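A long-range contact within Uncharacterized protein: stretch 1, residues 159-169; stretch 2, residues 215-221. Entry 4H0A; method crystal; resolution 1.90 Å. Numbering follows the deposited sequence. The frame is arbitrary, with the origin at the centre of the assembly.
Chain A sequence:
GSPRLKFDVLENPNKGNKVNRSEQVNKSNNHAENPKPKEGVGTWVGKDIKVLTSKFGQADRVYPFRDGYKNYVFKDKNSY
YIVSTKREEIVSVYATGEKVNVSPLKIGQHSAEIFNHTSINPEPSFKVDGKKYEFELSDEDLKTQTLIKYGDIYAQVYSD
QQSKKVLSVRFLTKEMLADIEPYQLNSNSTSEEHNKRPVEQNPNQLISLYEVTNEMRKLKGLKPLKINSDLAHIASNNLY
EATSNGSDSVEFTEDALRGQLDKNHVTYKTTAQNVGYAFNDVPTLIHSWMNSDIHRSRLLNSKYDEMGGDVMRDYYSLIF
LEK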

# COMPACT_ATOMS: atom_id res chain seq x y z
N SER A 159 8.53 -5.78 -4.34
CA SER A 159 10.00 -5.70 -4.40
C SER A 159 10.44 -4.35 -4.86
O SER A 159 9.69 -3.63 -5.53
N ASP A 160 11.69 -4.05 -4.56
CA ASP A 160 12.31 -2.79 -4.92
C ASP A 160 12.88 -2.91 -6.33
O ASP A 160 13.54 -3.90 -6.64
N GLN A 161 12.64 -1.91 -7.19
CA GLN A 161 13.15 -1.94 -8.56
C GLN A 161 14.69 -1.72 -8.56
O GLN A 161 15.36 -2.18 -9.48
N GLN A 162 15.23 -1.05 -7.52
CA GLN A 162 16.66 -0.78 -7.38
C GLN A 162 17.39 -1.91 -6.67
O GLN A 162 18.33 -2.46 -7.24
N SER A 163 17.02 -2.24 -5.42
CA SER A 163 17.70 -3.30 -4.67
C SER A 163 17.25 -4.71 -5.06
O SER A 163 17.99 -5.65 -4.81
N LYS A 164 16.06 -4.87 -5.67
CA LYS A 164 15.50 -6.17 -6.08
C LYS A 164 15.29 -7.09 -4.86
O LYS A 164 15.36 -8.30 -4.99
N LYS A 165 14.95 -6.50 -3.70
CA LYS A 165 14.69 -7.25 -2.47
C LYS A 165 13.23 -7.12 -2.07
O LYS A 165 12.62 -6.10 -2.36
N VAL A 166 12.69 -8.14 -1.36
CA VAL A 166 11.30 -8.13 -0.90
C VAL A 166 11.13 -7.06 0.20
O VAL A 166 11.86 -7.08 1.20
N LEU A 167 10.18 -6.14 -0.01
CA LEU A 167 9.90 -5.04 0.92
C LEU A 167 8.75 -5.37 1.85
O LEU A 167 8.76 -4.98 3.02
N SER A 168 7.73 -6.01 1.31
CA SER A 168 6.51 -6.31 2.05
C SER A 168 5.73 -7.39 1.33
O SER A 168 6.01 -7.67 0.16
N VAL A 169 4.79 -8.03 2.02
CA VAL A 169 3.94 -9.06 1.42
C VAL A 169 2.52 -8.83 1.86
O VAL A 169 2.28 -8.52 3.03
N GLU A 215 7.50 2.97 7.17
CA GLU A 215 7.97 1.58 7.17
C GLU A 215 8.97 1.36 6.04
O GLU A 215 9.99 0.71 6.25
N MSE A 216 8.71 1.94 4.85
CA MSE A 216 9.62 1.83 3.70
C MSE A 216 10.93 2.53 4.01
O MSE A 216 12.00 1.99 3.72
N ARG A 217 10.87 3.71 4.65
CA ARG A 217 12.08 4.43 5.06
C ARG A 217 12.88 3.62 6.10
O ARG A 217 14.11 3.55 5.99
N LYS A 218 12.19 2.99 7.09
CA LYS A 218 12.88 2.19 8.12
C LYS A 218 13.60 0.98 7.50
O LYS A 218 14.70 0.67 7.95
N LEU A 219 13.05 0.34 6.45
CA LEU A 219 13.75 -0.79 5.81
C LEU A 219 15.09 -0.37 5.19
O LEU A 219 16.00 -1.20 5.12
N LYS A 220 15.21 0.90 4.74
CA LYS A 220 16.46 1.42 4.16
C LYS A 220 17.35 2.12 5.20
O LYS A 220 18.33 2.77 4.82
N GLY A 221 17.06 1.98 6.49
CA GLY A 221 17.86 2.59 7.55
C GLY A 221 17.73 4.10 7.67
O GLY A 221 18.60 4.73 8.27

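One carboxylate oxygen can serve its own loop and a lysine from a distant stretch together, and the contact between residues 159-169 and 215-221 is a compact example. Asp-160, buried and with its CA-to-CB bond directed toward the second stretch, adopts a t rotamer (chi1 -161°). Its OD2 atom accepts from two donors of Ser-163: the backbone N of Ser-163 lies 2.9 Å from OD2 of Asp-160, with a nearly straight N-H...O angle of 165°, and the hydroxyl OG of Ser-163, in the p rotamer, donates to the same OD2 of Asp-160 at 2.7 Å. Backbone bonds brace the turn as well, the N of Asp-160 lying 3.1 Å from the O of Lys-165.

Lys-220 reaches the same oxygen. Its CA-to-CB bond points sideways, yet two m rotamers, a t and a final p (chi4 84°) bring its end nearer, so that NZ of Lys-220 stands 3.1 Å from OD2 of Asp-160. The pair is a salt bridge, although its hydrogen bond is weak; charge attraction does not require ideal hydrogen-bond geometry. OD2 thus serves three donors, two local and one long-range. OG of Ser-163 is 4.2 Å from NZ of Lys-220; both atoms lie near the same acceptor, OD2 of Asp-160.

The aliphatic part of the same lysine belongs to the apolar half of the contact. CE of Lys-220 lies 3.9 Å from CD2 of Leu-167, so a single side chain spans the polar and nonpolar regions. Leu-167, buried in the strand with chi1 m and chi2 t, has the largest area covered by the opposing stretch, 72 Å². CD2 of Leu-167 also packs 4.1 Å from CD1 of Leu-219, another m, t leucine, and CB of Leu-167 lies 4.1 Å from SE of Met-216, a selenomethionine. The CA-to-CB bond of Met-216 points sideways, but the end of the side chain comes nearer to the strand; chi1 and chi2 are m and chi3 is 98°, between wells, and CE of Met-216 lies 4.4 Å from CB of Ser-168. The carbonyl O of Leu-167 faces carbon here, 3.3 Å from CD1 of Leu-219 and 4.0 Å from CE of Met-216, so these neighbours offer it packing rather than a donor.

The other charged side chains of the helix find their partners outside this contact. NZ of Lys-218 forms a salt bridge with OE2 of Glu-215 at 2.9 Å, NH1 of Arg-217 is hydrogen-bonded elsewhere in the structure, and NE and NH2 of Arg-217 are satisfied just beyond the stretches. The cross-stretch polar link therefore rests on Asp-160 and Lys-220.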

# COMPACT_ATOMS: atom_id res chain seq x y z
CB SER A 159 10.58 -6.74 -5.35
OG SER A 159 10.18 -8.06 -5.02
CB ASP A 160 13.40 -2.49 -3.89
CG ASP A 160 13.86 -1.05 -3.82
OD1 ASP A 160 13.00 -0.16 -3.77
OD2 ASP A 160 15.09 -0.81 -3.79
CB GLN A 161 12.44 -0.87 -9.42
CG GLN A 161 12.26 -1.25 -10.89
CD GLN A 161 11.37 -0.24 -11.59
OE1 GLN A 161 11.61 0.97 -11.54
NE2 GLN A 161 10.31 -0.72 -12.25
CB GLN A 162 16.90 0.54 -6.62
CG GLN A 162 16.95 1.76 -7.53
CD GLN A 162 18.26 1.88 -8.25
OE1 GLN A 162 18.34 1.68 -9.47
NE2 GLN A 162 19.32 2.19 -7.52
CB SER A 163 17.52 -3.11 -3.16
OG SER A 163 16.17 -3.12 -2.77
CB LYS A 164 16.37 -6.83 -7.16
CG LYS A 164 16.65 -5.90 -8.34
CD LYS A 164 16.96 -6.65 -9.63
CE LYS A 164 17.20 -5.71 -10.78
NZ LYS A 164 17.29 -6.44 -12.08
CB LYS A 165 15.59 -6.74 -1.33
CG LYS A 165 17.07 -7.00 -1.57
CD LYS A 165 17.91 -6.58 -0.37
CE LYS A 165 19.37 -6.96 -0.54
NZ LYS A 165 20.13 -6.79 0.72
CB VAL A 166 10.85 -9.53 -0.40
CG1 VAL A 166 9.45 -9.45 0.25
CG2 VAL A 166 10.86 -10.54 -1.54
CB LEU A 167 9.53 -3.78 0.13
CG LEU A 167 10.59 -3.24 -0.83
CD1 LEU A 167 9.98 -2.26 -1.80
CD2 LEU A 167 11.75 -2.62 -0.06
CB SER A 168 5.68 -5.03 2.17
OG SER A 168 5.43 -4.44 0.91
CB VAL A 169 4.39 -10.50 1.78
CG1 VAL A 169 3.48 -11.54 1.12
CG2 VAL A 169 5.85 -10.74 1.41
CB GLU A 215 6.81 0.58 7.02
CG GLU A 215 5.91 0.48 8.24
CD GLU A 215 6.62 0.09 9.53
OE1 GLU A 215 7.48 -0.82 9.49
OE2 GLU A 215 6.33 0.72 10.57
CB MSE A 216 8.97 2.41 2.44
CG MSE A 216 7.74 1.65 1.96
SE MSE A 216 8.13 -0.18 1.44
CE MSE A 216 7.57 -1.13 3.17
CB ARG A 217 11.70 5.81 5.64
CG ARG A 217 11.25 6.80 4.57
CD ARG A 217 10.90 8.14 5.19
NE ARG A 217 12.09 8.80 5.74
CZ ARG A 217 12.97 9.53 5.05
NH1 ARG A 217 12.82 9.70 3.74
NH2 ARG A 217 14.01 10.09 5.66
CB LYS A 218 11.91 1.71 9.23
CG LYS A 218 11.61 2.79 10.26
CD LYS A 218 10.74 2.28 11.42
CE LYS A 218 9.33 1.93 11.01
NZ LYS A 218 8.47 1.68 12.20
CB LEU A 219 12.90 -1.44 4.70
CG LEU A 219 11.68 -2.21 5.15
CD1 LEU A 219 10.87 -2.66 3.95
CD2 LEU A 219 12.06 -3.41 6.01
CB LYS A 220 16.15 2.38 3.00
CG LYS A 220 15.17 1.83 1.96
CD LYS A 220 15.54 0.45 1.40
CE LYS A 220 14.62 0.02 0.28
NZ LYS A 220 15.02 0.57 -1.05